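Local coordinates for coiled-coil quantitatively-enriched protein 1 (Schizosaccharomyces pombe, PDB 7CUJ) that links telomeres to a component of the meiotic centrosome and is required for telomere clustering in meiotic prophase, telomere length regulation and chromosome segregation, at residues D38-G43 with F232-V237; F125-F130 with I191-S196; G15-A20 with E280-I285; S101-F106 with L211-S216; L183-F188 with Q205-R210. All coordinates share one frame; numbering follows the deposited sequence.

Contact 1 (D38-G43 with F232-V237)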
# COMPACT_ATOMS: atom_id res chain seq x y z
N ASP A 38 4.89 2.06 -7.08
CA ASP A 38 4.13 2.02 -8.32
C ASP A 38 3.57 3.40 -8.63
O ASP A 38 3.62 3.85 -9.77
CB ASP A 38 3.04 0.94 -8.27
CG ASP A 38 2.17 0.91 -9.52
OD1 ASP A 38 2.71 0.58 -10.60
OD2 ASP A 38 0.97 1.22 -9.40
N HIS A 39 3.04 4.07 -7.60
CA HIS A 39 2.46 5.40 -7.73
C HIS A 39 3.52 6.40 -8.17
O HIS A 39 3.34 7.10 -9.17
CB HIS A 39 1.77 5.82 -6.43
CG HIS A 39 1.06 7.12 -6.52
ND1 HIS A 39 -0.26 7.22 -6.94
CD2 HIS A 39 1.47 8.38 -6.25
CE1 HIS A 39 -0.63 8.48 -6.92
NE2 HIS A 39 0.41 9.22 -6.50
N PHE A 40 4.63 6.43 -7.43
CA PHE A 40 5.69 7.41 -7.60
C PHE A 40 6.40 7.25 -8.95
O PHE A 40 6.83 8.23 -9.55
CB PHE A 40 6.69 7.30 -6.44
CG PHE A 40 7.93 8.13 -6.58
CD1 PHE A 40 7.89 9.51 -6.40
CD2 PHE A 40 9.15 7.54 -6.88
CE1 PHE A 40 9.04 10.28 -6.53
CE2 PHE A 40 10.30 8.31 -7.01
CZ PHE A 40 10.24 9.68 -6.83
N CYS A 41 6.50 6.00 -9.42
CA CYS A 41 7.32 5.69 -10.58
C CYS A 41 6.52 5.71 -11.89
O CYS A 41 7.11 5.52 -12.95
CB CYS A 41 8.01 4.34 -10.42
SG CYS A 41 9.41 4.36 -9.27
N THR A 42 5.20 5.95 -11.82
CA THR A 42 4.38 5.89 -13.02
C THR A 42 3.70 7.22 -13.32
O THR A 42 2.92 7.31 -14.27
CB THR A 42 3.33 4.77 -12.98
OG1 THR A 42 2.57 4.90 -11.78
CG2 THR A 42 3.93 3.38 -13.08
N GLY A 43 3.98 8.26 -12.53
CA GLY A 43 3.38 9.56 -12.79
C GLY A 43 3.70 10.60 -11.72
O GLY A 43 4.40 10.31 -10.76
N PHE A 232 15.95 11.21 -11.60
CA PHE A 232 16.97 10.52 -10.84
C PHE A 232 16.35 9.61 -9.77
O PHE A 232 16.67 8.42 -9.71
CB PHE A 232 17.99 11.50 -10.24
CG PHE A 232 19.00 10.84 -9.32
CD1 PHE A 232 19.97 9.99 -9.83
CD2 PHE A 232 18.96 11.06 -7.95
CE1 PHE A 232 20.89 9.38 -9.00
CE2 PHE A 232 19.88 10.44 -7.12
CZ PHE A 232 20.84 9.60 -7.64
N LEU A 233 15.48 10.18 -8.93
CA LEU A 233 14.86 9.43 -7.85
C LEU A 233 14.01 8.30 -8.43
O LEU A 233 14.07 7.17 -7.95
CB LEU A 233 14.02 10.37 -6.98
CG LEU A 233 14.80 11.38 -6.14
CD1 LEU A 233 13.85 12.23 -5.31
CD2 LEU A 233 15.81 10.68 -5.24
N VAL A 234 13.25 8.62 -9.48
CA VAL A 234 12.32 7.68 -10.10
C VAL A 234 13.08 6.44 -10.58
O VAL A 234 12.63 5.31 -10.36
CB VAL A 234 11.48 8.36 -11.20
CG1 VAL A 234 10.85 7.37 -12.16
CG2 VAL A 234 10.41 9.26 -10.60
N ASN A 235 14.25 6.65 -11.20
CA ASN A 235 15.01 5.59 -11.84
C ASN A 235 15.65 4.66 -10.81
O ASN A 235 15.59 3.44 -10.97
CB ASN A 235 16.00 6.12 -12.87
CG ASN A 235 15.32 6.56 -14.16
OD1 ASN A 235 14.42 5.88 -14.65
ND2 ASN A 235 15.76 7.68 -14.72
N ILE A 236 16.27 5.23 -9.77
CA ILE A 236 16.96 4.44 -8.76
C ILE A 236 15.95 3.60 -7.95
O ILE A 236 16.29 2.51 -7.51
CB ILE A 236 17.89 5.28 -7.85
CG1 ILE A 236 17.13 6.25 -6.95
CG2 ILE A 236 18.97 5.97 -8.68
CD1 ILE A 236 17.99 6.93 -5.90
N VAL A 237 14.73 4.13 -7.78
CA VAL A 237 13.68 3.40 -7.08
C VAL A 237 13.18 2.27 -7.99
O VAL A 237 13.04 1.14 -7.54
CB VAL A 237 12.53 4.32 -6.64
CG1 VAL A 237 11.32 3.53 -6.15
CG2 VAL A 237 12.97 5.31 -5.57
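Phe40 of helix 34-41 brings the CE2-CZ side of its ring up to Leu233, Val234 and Val237 of helix 232-243, a helix-to-helix packing that lies well away from the parallel sheet of this domain, itself one piece of the longer Ccq1 protein. CG of Phe40 is anti to the backbone N (chi1 172°), beside its own carbonyl carbon. CZ meets Leu233 CB at 3.8 Å, at the ring edge and near its plane. Val234 comes in obliquely: its CG2 lies 3.7 Å from Phe40 CE2 and 4.1 Å from the ring centroid, an off-centre CH-pi contact 29° from the ring normal. A valine suits this place because its branched methyls stay close to the backbone, and the two helix backbones come close, with the CA atoms of Cys41 and Val234 5.4 Å apart. Ile53 of helix 47-65 touches both Phe40 and Val237, so a third helix shares this apolar cluster. His39, in contrast, hydrogen-bonds with Asp46 and Lys52 of the second subunit, which places the contact close to a subunit interface. Cys41 adds a compact side chain: SG stands anti to its carbonyl carbon (chi1 -75°), meeting Val237 CG1 at 3.8 Å and Val234 O at 3.5 Å.

Contact 2 (F125-F130 with I191-S196)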
# COMPACT_ATOMS: atom_id res chain seq x y z
N PHE A 125 35.13 6.15 5.20
CA PHE A 125 33.94 6.92 5.52
C PHE A 125 32.74 5.98 5.61
O PHE A 125 32.57 5.10 4.77
CB PHE A 125 33.72 8.03 4.50
CG PHE A 125 34.61 9.23 4.70
CD1 PHE A 125 35.89 9.26 4.16
CD2 PHE A 125 34.18 10.33 5.43
CE1 PHE A 125 36.72 10.36 4.34
CE2 PHE A 125 35.01 11.43 5.61
CZ PHE A 125 36.27 11.44 5.07
N ILE A 126 31.92 6.19 6.65
CA ILE A 126 30.74 5.38 6.90
C ILE A 126 29.66 6.28 7.49
O ILE A 126 29.95 7.11 8.35
CB ILE A 126 31.08 4.17 7.79
CG1 ILE A 126 29.93 3.17 7.90
CG2 ILE A 126 31.59 4.61 9.16
CD1 ILE A 126 30.33 1.82 8.47
N SER A 127 28.42 6.13 7.02
CA SER A 127 27.36 7.07 7.34
C SER A 127 26.46 6.53 8.45
O SER A 127 25.24 6.61 8.36
CB SER A 127 26.57 7.45 6.11
OG SER A 127 25.90 6.32 5.58
N ASN A 128 27.09 6.00 9.51
CA ASN A 128 26.38 5.40 10.63
C ASN A 128 27.32 5.28 11.83
O ASN A 128 28.38 4.67 11.73
CB ASN A 128 25.80 4.03 10.25
CG ASN A 128 24.82 3.52 11.29
OD1 ASN A 128 25.21 2.80 12.21
ND2 ASN A 128 23.57 3.91 11.17
N GLN A 129 26.90 5.86 12.96
CA GLN A 129 27.74 5.94 14.15
C GLN A 129 27.95 4.54 14.74
O GLN A 129 29.07 4.16 15.03
CB GLN A 129 27.16 6.91 15.17
CG GLN A 129 28.04 7.11 16.40
CD GLN A 129 29.39 7.69 16.07
OE1 GLN A 129 29.50 8.82 15.60
NE2 GLN A 129 30.44 6.92 16.33
N PHE A 130 26.85 3.80 14.89
CA PHE A 130 26.90 2.48 15.50
C PHE A 130 27.87 1.57 14.74
O PHE A 130 28.70 0.91 15.35
CB PHE A 130 25.50 1.85 15.60
CG PHE A 130 25.53 0.38 15.93
CD1 PHE A 130 25.90 -0.05 17.20
CD2 PHE A 130 25.22 -0.57 14.98
CE1 PHE A 130 25.95 -1.40 17.50
CE2 PHE A 130 25.27 -1.92 15.28
CZ PHE A 130 25.63 -2.34 16.54
N ILE A 191 27.50 4.34 -0.14
CA ILE A 191 27.27 5.38 -1.14
C ILE A 191 26.68 6.62 -0.48
O ILE A 191 26.97 7.73 -0.90
CB ILE A 191 26.41 4.84 -2.30
CG1 ILE A 191 27.25 4.02 -3.29
CG2 ILE A 191 25.65 5.95 -3.01
CD1 ILE A 191 28.37 4.78 -3.96
N GLU A 192 25.85 6.42 0.56
CA GLU A 192 25.30 7.54 1.32
C GLU A 192 26.44 8.45 1.78
O GLU A 192 26.35 9.67 1.65
CB GLU A 192 24.44 7.05 2.48
CG GLU A 192 23.67 8.16 3.17
CD GLU A 192 22.81 7.76 4.37
OE1 GLU A 192 22.13 6.72 4.28
OE2 GLU A 192 22.83 8.49 5.38
N ALA A 193 27.51 7.84 2.32
CA ALA A 193 28.68 8.56 2.78
C ALA A 193 29.35 9.27 1.61
O ALA A 193 29.83 10.40 1.76
CB ALA A 193 29.64 7.64 3.49
N TYR A 194 29.38 8.61 0.44
CA TYR A 194 29.95 9.22 -0.75
C TYR A 194 29.13 10.45 -1.15
O TYR A 194 29.69 11.53 -1.33
CB TYR A 194 30.08 8.21 -1.90
CG TYR A 194 30.76 8.78 -3.12
CD1 TYR A 194 32.14 8.83 -3.21
CD2 TYR A 194 30.02 9.29 -4.17
CE1 TYR A 194 32.77 9.37 -4.32
CE2 TYR A 194 30.63 9.82 -5.30
CZ TYR A 194 32.02 9.87 -5.37
OH TYR A 194 32.63 10.39 -6.47
N MET A 195 27.81 10.27 -1.27
CA MET A 195 26.89 11.35 -1.62
C MET A 195 27.16 12.56 -0.72
O MET A 195 27.31 13.68 -1.21
CB MET A 195 25.43 10.93 -1.44
CG MET A 195 24.97 9.80 -2.35
SD MET A 195 24.87 10.27 -4.09
CE MET A 195 26.48 9.75 -4.68
N SER A 196 27.22 12.29 0.59
CA SER A 196 27.33 13.29 1.63
C SER A 196 28.67 14.02 1.56
O SER A 196 28.72 15.24 1.59
CB SER A 196 27.11 12.66 2.99
OG SER A 196 27.15 13.63 4.02
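The carboxylate of Glu192 turns one flat side to Ser127, whose OG stands over the face, 3.6 Å from CD and nearly straight above it. The Phe125 ring, by contrast, leads away from helix 191-200 toward Ala170 and Ala173 and meets the Phe188 ring at nearly parallel planes; what Phe125 gives this contact is its CB, 4.2 Å from Ala193 CB. Glu192 CG is anti to the backbone N (chi1 -171°) and the chain beyond is extended, which lays the aliphatic part beside Ser127: OG is 3.5 Å from Glu192 CB. Here the C-terminal end of strand 121-126, in the parallel sheet of this alpha/beta domain, meets the first turn of the helix that follows the neighbouring strand 184-188. Alanine suits that turn because its single methyl lets the backbones close in, with the CA atoms of Ser127 and Ala193 5.0 Å apart and Ser127 CB 4.0 Å from Ala193 CB. The polar ends find partners nearby. Ser127 OG hydrogen-bonds to Asp190 OD1, just before the helix, and that same oxygen accepts from Ala193 N. Glu192 OE1 makes a salt bridge with Lys65 NZ and a hydrogen bond with Gln58 NE2.

Contact 3 (G15-A20 with E280-I285)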
# COMPACT_ATOMS: atom_id res chain seq x y z
N GLY A 15 32.52 -3.95 -6.37
CA GLY A 15 31.24 -4.62 -6.31
C GLY A 15 31.29 -5.84 -5.40
O GLY A 15 32.02 -6.79 -5.67
N LEU A 16 30.48 -5.80 -4.34
CA LEU A 16 30.42 -6.88 -3.36
C LEU A 16 28.99 -7.41 -3.30
O LEU A 16 28.04 -6.63 -3.30
CB LEU A 16 30.84 -6.32 -1.99
CG LEU A 16 32.31 -5.92 -1.86
CD1 LEU A 16 32.52 -5.06 -0.62
CD2 LEU A 16 33.21 -7.14 -1.81
N PRO A 17 28.80 -8.75 -3.22
CA PRO A 17 27.45 -9.32 -3.27
C PRO A 17 26.70 -9.17 -1.95
O PRO A 17 27.31 -9.13 -0.88
CB PRO A 17 27.72 -10.80 -3.57
CG PRO A 17 29.09 -11.07 -2.96
CD PRO A 17 29.85 -9.77 -3.08
N MET A 18 25.37 -9.09 -2.04
CA MET A 18 24.52 -9.02 -0.87
C MET A 18 24.27 -10.43 -0.34
O MET A 18 24.26 -11.40 -1.11
CB MET A 18 23.16 -8.37 -1.18
CG MET A 18 23.27 -6.94 -1.70
SD MET A 18 21.66 -6.10 -1.62
CE MET A 18 21.81 -5.28 -0.03
N SER A 19 24.06 -10.53 0.97
CA SER A 19 23.73 -11.79 1.62
C SER A 19 22.26 -12.14 1.36
O SER A 19 21.50 -11.30 0.90
CB SER A 19 24.00 -11.69 3.10
OG SER A 19 23.48 -10.48 3.62
N ALA A 20 21.89 -13.39 1.67
CA ALA A 20 20.52 -13.85 1.52
C ALA A 20 19.57 -12.99 2.35
O ALA A 20 18.48 -12.66 1.90
CB ALA A 20 20.42 -15.32 1.88
N GLU A 280 33.99 -16.87 -1.01
CA GLU A 280 35.03 -17.13 -2.00
C GLU A 280 35.28 -15.87 -2.83
O GLU A 280 36.42 -15.44 -2.96
CB GLU A 280 34.62 -18.27 -2.93
CG GLU A 280 34.90 -19.66 -2.38
CD GLU A 280 34.38 -20.78 -3.27
OE1 GLU A 280 35.20 -21.59 -3.74
OE2 GLU A 280 33.15 -20.84 -3.48
N LYS A 281 34.19 -15.30 -3.37
CA LYS A 281 34.25 -14.14 -4.24
C LYS A 281 34.85 -12.96 -3.49
O LYS A 281 35.68 -12.24 -4.05
CB LYS A 281 32.86 -13.80 -4.78
CG LYS A 281 32.29 -14.76 -5.81
CD LYS A 281 30.79 -14.62 -5.98
CE LYS A 281 30.18 -15.72 -6.83
NZ LYS A 281 28.70 -15.67 -6.81
N THR A 282 34.43 -12.77 -2.24
CA THR A 282 34.83 -11.64 -1.42
C THR A 282 36.33 -11.68 -1.16
O THR A 282 37.00 -10.65 -1.22
CB THR A 282 34.01 -11.56 -0.12
OG1 THR A 282 32.62 -11.60 -0.46
CG2 THR A 282 34.30 -10.32 0.69
N ARG A 283 36.85 -12.88 -0.87
CA ARG A 283 38.26 -13.07 -0.59
C ARG A 283 39.09 -12.82 -1.84
O ARG A 283 40.13 -12.16 -1.77
CB ARG A 283 38.51 -14.47 -0.02
CG ARG A 283 38.11 -14.61 1.44
CD ARG A 283 38.05 -16.03 1.95
NE ARG A 283 37.58 -16.03 3.32
CZ ARG A 283 37.57 -17.09 4.13
NH1 ARG A 283 38.02 -18.26 3.71
NH2 ARG A 283 37.12 -16.96 5.37
N ASP A 284 38.61 -13.33 -2.98
CA ASP A 284 39.30 -13.19 -4.26
C ASP A 284 39.36 -11.72 -4.67
O ASP A 284 40.37 -11.27 -5.21
CB ASP A 284 38.69 -14.09 -5.33
CG ASP A 284 39.10 -15.55 -5.21
OD1 ASP A 284 39.42 -15.98 -4.08
OD2 ASP A 284 39.09 -16.25 -6.24
N ILE A 285 38.28 -10.97 -4.39
CA ILE A 285 38.26 -9.54 -4.65
C ILE A 285 39.24 -8.85 -3.71
O ILE A 285 39.97 -7.95 -4.13
CB ILE A 285 36.83 -8.96 -4.56
CG1 ILE A 285 35.96 -9.42 -5.73
CG2 ILE A 285 36.87 -7.44 -4.48
CD1 ILE A 285 34.47 -9.29 -5.49
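Ile285 has CG1 anti to its carbonyl carbon (chi1 -70°) and CD1 anti to CA (chi2 161°), which puts CD1 3.5 Å from Gly15 O. Leu16 takes a similar first torsion (chi1 -68°), and its CD2 branch is the one turned to the helix. The contact is apolar packing of the long helix 275-294 against the end of an outer strand, 11-16, in the parallel sheet of this alpha/beta domain. Leu16 and Thr282 cross at about a right angle, CD2 meeting Thr282 CG2 at 4.2 Å, while Ile285 CD1 lies 4.4 Å from the same leucine methyl. Gly15 takes part through its backbone carbonyl, whose O is met by the Ile285 methyl. Leucine and isoleucine suit their places because each carries a methyl at the end of a flexible aliphatic arm, and the two arms bring CD2 and CD1 to the same spot. Threonine serves here with its two unlike branches. Its methyl turns to Leu16, and its hydroxyl is satisfied within its own helix by Ile278 O, with a further weak hydrogen bond to Ser102 OG. Helix 102-112 packs against both partners, with Phe106 touching Leu16 and Leu105 touching Thr282. Pro17, next in the chain, turns its rigid ring to the helix, with CD 4.2 Å from Thr282 OG1.

Contact 4 (S101-F106 with L211-S216)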
# COMPACT_ATOMS: atom_id res chain seq x y z
N SER A 101 27.63 -9.45 6.10
CA SER A 101 28.13 -8.30 5.36
C SER A 101 29.40 -8.65 4.60
O SER A 101 30.43 -8.93 5.20
CB SER A 101 28.34 -7.11 6.26
OG SER A 101 28.89 -6.02 5.53
N SER A 102 29.31 -8.59 3.26
CA SER A 102 30.44 -8.75 2.37
C SER A 102 31.43 -7.61 2.57
O SER A 102 32.59 -7.74 2.20
CB SER A 102 29.98 -8.79 0.93
OG SER A 102 29.63 -10.10 0.55
N LYS A 103 30.95 -6.50 3.12
CA LYS A 103 31.77 -5.31 3.30
C LYS A 103 32.74 -5.50 4.46
O LYS A 103 33.93 -5.22 4.33
CB LYS A 103 30.89 -4.07 3.47
CG LYS A 103 30.20 -3.60 2.20
CD LYS A 103 29.39 -2.34 2.37
CE LYS A 103 28.82 -1.85 1.06
NZ LYS A 103 27.96 -0.66 1.26
N PHE A 104 32.21 -5.98 5.59
CA PHE A 104 33.01 -6.31 6.76
C PHE A 104 34.06 -7.36 6.39
O PHE A 104 35.24 -7.20 6.72
CB PHE A 104 32.13 -6.77 7.92
CG PHE A 104 31.63 -5.68 8.83
CD1 PHE A 104 30.89 -4.62 8.33
CD2 PHE A 104 31.89 -5.72 10.19
CE1 PHE A 104 30.43 -3.61 9.17
CE2 PHE A 104 31.43 -4.72 11.03
CZ PHE A 104 30.70 -3.66 10.52
N LEU A 105 33.62 -8.42 5.70
CA LEU A 105 34.49 -9.51 5.31
C LEU A 105 35.58 -9.01 4.37
O LEU A 105 36.74 -9.40 4.49
CB LEU A 105 33.67 -10.63 4.66
CG LEU A 105 34.47 -11.84 4.16
CD1 LEU A 105 35.24 -12.51 5.28
CD2 LEU A 105 33.55 -12.84 3.47
N PHE A 106 35.19 -8.13 3.44
CA PHE A 106 36.14 -7.54 2.50
C PHE A 106 37.26 -6.83 3.27
O PHE A 106 38.43 -7.06 2.99
CB PHE A 106 35.45 -6.58 1.52
CG PHE A 106 36.41 -5.77 0.69
CD1 PHE A 106 36.97 -6.30 -0.46
CD2 PHE A 106 36.77 -4.48 1.07
CE1 PHE A 106 37.87 -5.56 -1.22
CE2 PHE A 106 37.67 -3.74 0.31
CZ PHE A 106 38.21 -4.28 -0.83
N LEU A 211 32.89 0.80 -1.79
CA LEU A 211 32.24 -0.48 -1.54
C LEU A 211 30.77 -0.32 -1.93
O LEU A 211 30.03 0.44 -1.30
CB LEU A 211 32.39 -0.83 -0.05
CG LEU A 211 33.70 -1.50 0.38
CD1 LEU A 211 34.89 -1.05 -0.44
CD2 LEU A 211 33.95 -1.28 1.87
N ILE A 212 30.38 -1.02 -3.00
CA ILE A 212 29.04 -0.91 -3.56
C ILE A 212 28.44 -2.31 -3.64
O ILE A 212 28.99 -3.19 -4.29
CB ILE A 212 29.07 -0.22 -4.94
CG1 ILE A 212 29.57 1.23 -4.82
CG2 ILE A 212 27.71 -0.29 -5.60
CD1 ILE A 212 29.81 1.92 -6.14
N HIS A 213 27.30 -2.51 -2.96
CA HIS A 213 26.62 -3.79 -2.98
C HIS A 213 25.93 -4.00 -4.33
O HIS A 213 25.21 -3.13 -4.81
CB HIS A 213 25.64 -3.93 -1.81
CG HIS A 213 26.23 -4.64 -0.64
ND1 HIS A 213 26.28 -4.06 0.62
CD2 HIS A 213 26.78 -5.86 -0.52
CE1 HIS A 213 26.85 -4.90 1.46
NE2 HIS A 213 27.16 -6.01 0.78
N LEU A 214 26.18 -5.17 -4.93
CA LEU A 214 25.61 -5.54 -6.21
C LEU A 214 24.10 -5.70 -6.06
O LEU A 214 23.63 -6.48 -5.22
CB LEU A 214 26.26 -6.84 -6.71
CG LEU A 214 27.69 -6.72 -7.22
CD1 LEU A 214 28.37 -8.09 -7.24
CD2 LEU A 214 27.74 -6.11 -8.61
N GLY A 215 23.35 -4.94 -6.87
CA GLY A 215 21.91 -5.06 -6.97
C GLY A 215 21.17 -4.21 -5.94
O GLY A 215 19.94 -4.27 -5.86
N SER A 216 21.92 -3.43 -5.15
CA SER A 216 21.36 -2.58 -4.12
C SER A 216 21.06 -1.20 -4.70
O SER A 216 21.28 -0.96 -5.88
CB SER A 216 22.29 -2.49 -2.93
OG SER A 216 23.44 -1.71 -3.24
O HOH W 1 26.83 -8.81 2.28
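Helix 102-112 packs over strand 208-213 through Lys103 and His213, a buried helix-on-sheet contact near the centre of this alpha/beta domain. The short segments run roughly antiparallel, with axes 9.8 Å apart and N-to-C directions at 147°. Lys103 and His213 reach toward each other tip to tip. The lysine has CG anti to its carbonyl carbon (chi1 -73°) and an extended chain beyond, so that its methylenes lie by the imidazole: CE is 3.4 Å from ND1, and CG is 3.7 Å from CE1. CE also meets Leu211 CB, at 3.9 Å. The long lysine suits this position because its apolar arm packs inside while its ammonium finds polar partners: NZ makes a salt bridge with Glu218 OE1, a hydrogen bond with Tyr189 O and a cation-pi contact with the Tyr189 ring. His213 ND1 has a partner of its own, a weak hydrogen bond with Ala64 O. A single water joins the two segments, accepting from Ser102 N at 2.7 Å and lying 3.2 Å from His213 NE2. Ser101 caps the first turn of the helix, OG taking weak hydrogen bonds from the N-H groups of Lys103 and Phe104. After the strand a type II turn runs from His213 to Ser216, where Gly215 accommodates a positive phi. One turn along the helix from Lys103, apolar groups take over: Phe106 CE2 meets Leu211 CD1 obliquely at 3.9 Å.

Contact 5 (L183-F188 with Q205-R210)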
# COMPACT_ATOMS: atom_id res chain seq x y z
N LEU A 183 50.47 10.12 0.78
CA LEU A 183 50.17 8.76 1.22
C LEU A 183 48.92 8.71 2.11
O LEU A 183 49.03 8.59 3.33
CB LEU A 183 51.40 8.14 1.90
CG LEU A 183 52.07 8.94 3.02
CD1 LEU A 183 52.54 8.02 4.14
CD2 LEU A 183 53.24 9.77 2.49
N SER A 184 47.73 8.76 1.48
CA SER A 184 46.46 8.53 2.16
C SER A 184 45.39 8.04 1.19
O SER A 184 44.94 8.80 0.33
CB SER A 184 46.00 9.76 2.92
OG SER A 184 45.74 10.84 2.04
N ALA A 185 44.97 6.77 1.34
CA ALA A 185 43.94 6.17 0.51
C ALA A 185 42.57 6.30 1.19
O ALA A 185 42.50 6.35 2.42
CB ALA A 185 44.29 4.73 0.22
N THR A 186 41.50 6.35 0.39
CA THR A 186 40.16 6.64 0.88
C THR A 186 39.18 5.54 0.47
O THR A 186 39.07 5.20 -0.71
CB THR A 186 39.66 8.01 0.41
OG1 THR A 186 40.67 8.98 0.70
CG2 THR A 186 38.36 8.43 1.06
N ILE A 187 38.44 5.01 1.46
CA ILE A 187 37.42 4.00 1.24
C ILE A 187 36.07 4.56 1.70
O ILE A 187 35.94 5.05 2.82
CB ILE A 187 37.75 2.68 1.95
CG1 ILE A 187 39.15 2.16 1.60
CG2 ILE A 187 36.68 1.63 1.68
CD1 ILE A 187 39.74 1.23 2.63
N PHE A 188 35.06 4.45 0.83
CA PHE A 188 33.69 4.73 1.21
C PHE A 188 32.98 3.41 1.49
O PHE A 188 32.79 2.60 0.59
CB PHE A 188 32.99 5.56 0.13
CG PHE A 188 33.47 6.99 0.10
CD1 PHE A 188 32.84 7.96 0.86
CD2 PHE A 188 34.58 7.35 -0.65
CE1 PHE A 188 33.29 9.27 0.84
CE2 PHE A 188 35.03 8.66 -0.66
CZ PHE A 188 34.38 9.62 0.09
N GLN A 205 41.87 14.86 -3.40
CA GLN A 205 43.07 14.42 -4.10
C GLN A 205 43.64 13.20 -3.39
O GLN A 205 44.58 13.32 -2.60
CB GLN A 205 44.11 15.55 -4.16
CG GLN A 205 43.86 16.56 -5.27
CD GLN A 205 45.06 17.44 -5.54
OE1 GLN A 205 45.93 17.63 -4.69
NE2 GLN A 205 45.10 18.00 -6.74
N SER A 206 43.06 12.03 -3.68
CA SER A 206 43.57 10.75 -3.20
C SER A 206 42.84 9.60 -3.90
O SER A 206 41.84 9.82 -4.58
CB SER A 206 43.47 10.64 -1.70
OG SER A 206 42.11 10.53 -1.28
N LEU A 207 43.37 8.39 -3.72
CA LEU A 207 42.75 7.16 -4.19
C LEU A 207 41.42 6.97 -3.46
O LEU A 207 41.38 6.95 -2.24
CB LEU A 207 43.71 6.00 -3.91
CG LEU A 207 43.21 4.60 -4.29
CD1 LEU A 207 43.27 4.39 -5.80
CD2 LEU A 207 44.02 3.53 -3.57
N VAL A 208 40.34 6.82 -4.24
CA VAL A 208 39.00 6.63 -3.70
C VAL A 208 38.48 5.26 -4.12
O VAL A 208 38.32 4.97 -5.30
CB VAL A 208 38.04 7.76 -4.14
CG1 VAL A 208 36.59 7.42 -3.82
CG2 VAL A 208 38.42 9.10 -3.53
N LEU A 209 38.22 4.41 -3.11
CA LEU A 209 37.60 3.11 -3.28
C LEU A 209 36.16 3.20 -2.77
O LEU A 209 35.92 3.78 -1.72
CB LEU A 209 38.39 2.08 -2.47
CG LEU A 209 39.48 1.31 -3.22
CD1 LEU A 209 40.33 2.22 -4.09
CD2 LEU A 209 40.36 0.55 -2.23
N ARG A 210 35.22 2.63 -3.53
CA ARG A 210 33.83 2.59 -3.13
C ARG A 210 33.37 1.14 -2.99
O ARG A 210 33.47 0.36 -3.93
CB ARG A 210 32.94 3.33 -4.14
CG ARG A 210 33.19 4.83 -4.21
CD ARG A 210 32.07 5.54 -4.95
NE ARG A 210 31.98 5.15 -6.35
CZ ARG A 210 30.99 5.49 -7.17
NH1 ARG A 210 29.99 6.23 -6.73
NH2 ARG A 210 31.00 5.09 -8.43
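Thr186 is tied to both Ser206 and Leu207, its N-H giving to Leu207 O at 2.7 Å with an angle of 142° at the hydrogen. Its carbonyl is used as well: Leu209 N-H points almost straight at Thr186 O, 2.7 Å away (173°), and Val208 CA adds a CA-H...O contact to the same oxygen. Thr186 thus bonds to the two residues flanking its bridge partner Val208, the signature of parallel strands. Farther along, Phe188 N-H gives to Leu209 O at 2.8 Å (169°), while Ile187 CA approaches that acceptor at 3.3 Å. Strands 184-188 and 208-213, connected through helix 191-200, form a beta-alpha-beta unit inside the sheet, between strands 11-16 and 121-126. The two hydroxyls Thr186 OG1 and Ser206 OG are 2.9 Å apart and share a hydrogen bond that either could donate. Threonine suits its strand by its branched CB, and serine is short enough to bring a hydroxyl to it. Val208 CG1 meets Phe188 CE2 at 3.7 Å, at the ring edge, and Ile187 CG1 packs on Leu209 CB at 4.1 Å. Arg210 NH2 makes a salt bridge with Asp13 OD1 and NH1 a weak hydrogen bond with Gln225 OE1; the guanidinium also makes a cation-pi contact with Tyr194. Directional backbone bonds therefore fix the pairing of the strands, while Phe188 with Val208 on one face and Ile187 with Leu209 on the other add apolar packing.

How the contacts relate
Contacts 2 to 5 all reach one parallel sheet, whereas contact 1 stands apart, its centre about 32 Å from that of contact 5 on the opposite side of the chain's centre. Contacts 3 and 4 have centres about 7 Å apart and are joined by Pro17 O with Ser102 OG, 2.9 Å, a probable hydrogen bond. Contacts 4 and 5 share strand 208-213, and Leu211 N lies 3.0 Å from Phe188 O, another probable bond, across centres about 17 Å apart. Contact 2 joins contact 5 through Phe125 N and Ile187 O at 2.7 Å, and Tyr194 packs on Phe188. Along the chain, contact 3 encloses all the others.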